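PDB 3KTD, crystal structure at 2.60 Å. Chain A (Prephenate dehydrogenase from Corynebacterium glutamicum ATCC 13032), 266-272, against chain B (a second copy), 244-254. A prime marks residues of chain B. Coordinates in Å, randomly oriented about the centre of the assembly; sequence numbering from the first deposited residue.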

# COMPACT_ATOMS: atom_id res chain seq x y z
N ALA A 266 -3.67 -9.17 17.92
CA ALA A 266 -4.74 -8.35 17.37
C ALA A 266 -6.09 -9.07 17.46
O ALA A 266 -7.09 -8.47 17.83
CB ALA A 266 -4.43 -7.99 15.94
N ARG A 267 -6.09 -10.35 17.13
CA ARG A 267 -7.29 -11.17 17.19
C ARG A 267 -7.77 -11.37 18.63
O ARG A 267 -8.96 -11.23 18.91
CB ARG A 267 -7.03 -12.52 16.53
CG ARG A 267 -8.30 -13.32 16.29
CD ARG A 267 -7.98 -14.69 15.78
NE ARG A 267 -9.22 -15.35 15.39
CZ ARG A 267 -10.05 -15.95 16.23
NH1 ARG A 267 -9.80 -16.02 17.53
NH2 ARG A 267 -11.17 -16.49 15.76
N GLU A 268 -6.86 -11.71 19.54
CA GLU A 268 -7.21 -11.80 20.96
C GLU A 268 -7.97 -10.55 21.34
O GLU A 268 -9.02 -10.62 21.98
CB GLU A 268 -5.96 -11.92 21.86
CG GLU A 268 -5.16 -13.22 21.72
CD GLU A 268 -4.09 -13.38 22.81
OE1 GLU A 268 -4.44 -13.28 24.01
OE2 GLU A 268 -2.90 -13.62 22.48
N GLY A 269 -7.44 -9.41 20.93
CA GLY A 269 -8.03 -8.11 21.25
C GLY A 269 -9.42 -7.86 20.70
O GLY A 269 -10.27 -7.32 21.40
N LEU A 270 -9.65 -8.22 19.44
CA LEU A 270 -10.96 -8.03 18.81
C LEU A 270 -12.02 -8.98 19.35
O LEU A 270 -13.21 -8.67 19.28
CB LEU A 270 -10.87 -8.16 17.29
CG LEU A 270 -10.21 -6.99 16.58
CD1 LEU A 270 -9.85 -7.36 15.14
CD2 LEU A 270 -11.10 -5.73 16.63
N THR A 271 -11.59 -10.12 19.89
CA THR A 271 -12.52 -11.12 20.43
C THR A 271 -12.80 -10.97 21.94
O THR A 271 -13.45 -11.84 22.51
CB THR A 271 -12.04 -12.55 20.15
OG1 THR A 271 -10.65 -12.67 20.47
CG2 THR A 271 -12.24 -12.91 18.69
N ALA A 272 -12.34 -9.89 22.56
CA ALA A 272 -12.60 -9.66 23.99
C ALA A 272 -14.01 -9.09 24.23
O ALA A 272 -14.62 -8.55 23.31
CB ALA A 272 -11.56 -8.71 24.56
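Chain B (244-254) MCESNAGPLVK

How do the two backbones run? Chain A ends a helix at Leu270, and Thr271 is the first residue to leave helical phi/psi. Chain B brings the end of one helix, a break at Asn248′ (phi/psi -111/31°), and a second helix from Ala249′ onward. This second helix crosses the chain A helix at -149°, so the two run roughly antiparallel, with axes 10.3 Å apart at closest approach. The register follows: Leu270 CA lies 5.5 Å from Ala249′ CA, and Arg267 CA 6.9 Å from Val253′ CA.

What fills the space between them? Leu270 (chi1 m, chi2 t) is a knob seated among Cys245′, Ala249′, Leu252′ and Val253′. Its CD1 meets Leu252′ CD2 at 3.6 Å, while its CD2 lies 4.0 Å from Ala249′ CB and 3.8 Å from Cys245′ O. Ala249′ CB also lies 3.6 Å from the backbone atom Leu270 O, a contact of side chain with main chain.

What does Val253′ touch? Its CG2 packs 3.9 Å from Leu270 CB and 4.0 Å from Thr271 CG2. The extended Arg267 side chain brings NH2 to 3.6 Å from Val253′ CG1.

Does polar bonding join the stretches? No hydrogen bond crosses between them; the contact rests mainly on apolar packing.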

# COMPACT_ATOMS: atom_id res chain seq x y z
N MSE B 244 -13.05 2.21 13.83
CA MSE B 244 -13.37 1.49 12.62
C MSE B 244 -13.35 -0.04 12.81
O MSE B 244 -14.33 -0.72 12.52
CB MSE B 244 -12.36 1.95 11.57
CG MSE B 244 -12.34 1.27 10.26
SE MSE B 244 -10.85 2.03 9.26
CE MSE B 244 -11.53 3.85 9.08
N CYS B 245 -12.25 -0.57 13.34
CA CYS B 245 -12.10 -2.02 13.52
C CYS B 245 -12.90 -2.59 14.69
O CYS B 245 -13.48 -3.67 14.58
CB CYS B 245 -10.64 -2.38 13.72
SG CYS B 245 -9.60 -1.94 12.32
N GLU B 246 -12.88 -1.88 15.81
CA GLU B 246 -13.55 -2.32 17.04
C GLU B 246 -15.07 -2.40 16.85
O GLU B 246 -15.71 -3.36 17.30
CB GLU B 246 -13.17 -1.42 18.22
CG GLU B 246 -11.71 -1.57 18.65
CD GLU B 246 -11.20 -0.46 19.59
OE1 GLU B 246 -11.89 0.56 19.84
OE2 GLU B 246 -10.07 -0.61 20.09
N SER B 247 -15.64 -1.40 16.18
CA SER B 247 -17.07 -1.39 15.88
C SER B 247 -17.50 -2.57 15.00
O SER B 247 -18.64 -3.03 15.07
CB SER B 247 -17.46 -0.09 15.18
OG SER B 247 -17.09 1.05 15.94
N ASN B 248 -16.58 -3.04 14.15
CA ASN B 248 -16.87 -4.12 13.20
C ASN B 248 -16.12 -5.40 13.56
O ASN B 248 -15.78 -6.19 12.68
CB ASN B 248 -16.48 -3.66 11.79
CG ASN B 248 -17.07 -4.52 10.71
OD1 ASN B 248 -18.18 -5.03 10.86
ND2 ASN B 248 -16.34 -4.69 9.61
N ALA B 249 -15.90 -5.60 14.85
CA ALA B 249 -15.04 -6.68 15.35
C ALA B 249 -15.40 -8.09 14.87
O ALA B 249 -14.50 -8.88 14.55
CB ALA B 249 -14.98 -6.64 16.89
N GLY B 250 -16.69 -8.40 14.81
CA GLY B 250 -17.17 -9.73 14.41
C GLY B 250 -16.82 -10.07 12.98
O GLY B 250 -16.14 -11.06 12.70
N PRO B 251 -17.31 -9.25 12.03
CA PRO B 251 -16.97 -9.42 10.62
C PRO B 251 -15.46 -9.37 10.34
O PRO B 251 -14.96 -10.15 9.51
CB PRO B 251 -17.68 -8.24 9.97
CG PRO B 251 -18.88 -8.05 10.83
CD PRO B 251 -18.38 -8.26 12.22
N LEU B 252 -14.75 -8.48 11.03
CA LEU B 252 -13.31 -8.35 10.85
C LEU B 252 -12.58 -9.63 11.22
O LEU B 252 -11.61 -10.01 10.56
CB LEU B 252 -12.76 -7.18 11.68
CG LEU B 252 -11.27 -6.84 11.47
CD1 LEU B 252 -10.94 -6.75 10.00
CD2 LEU B 252 -10.90 -5.54 12.18
N VAL B 253 -13.04 -10.31 12.27
CA VAL B 253 -12.44 -11.57 12.69
C VAL B 253 -12.67 -12.65 11.63
O VAL B 253 -11.77 -13.44 11.35
CB VAL B 253 -12.94 -12.02 14.09
CG1 VAL B 253 -12.48 -13.44 14.42
CG2 VAL B 253 -12.46 -11.04 15.16
N LYS B 254 -13.85 -12.66 11.02
CA LYS B 254 -14.13 -13.62 9.95
C LYS B 254 -13.07 -13.43 8.84
O LYS B 254 -12.48 -14.40 8.36
CB LYS B 254 -15.57 -13.47 9.42
CG LYS B 254 -16.06 -14.65 8.54
CD LYS B 254 -17.45 -14.42 7.92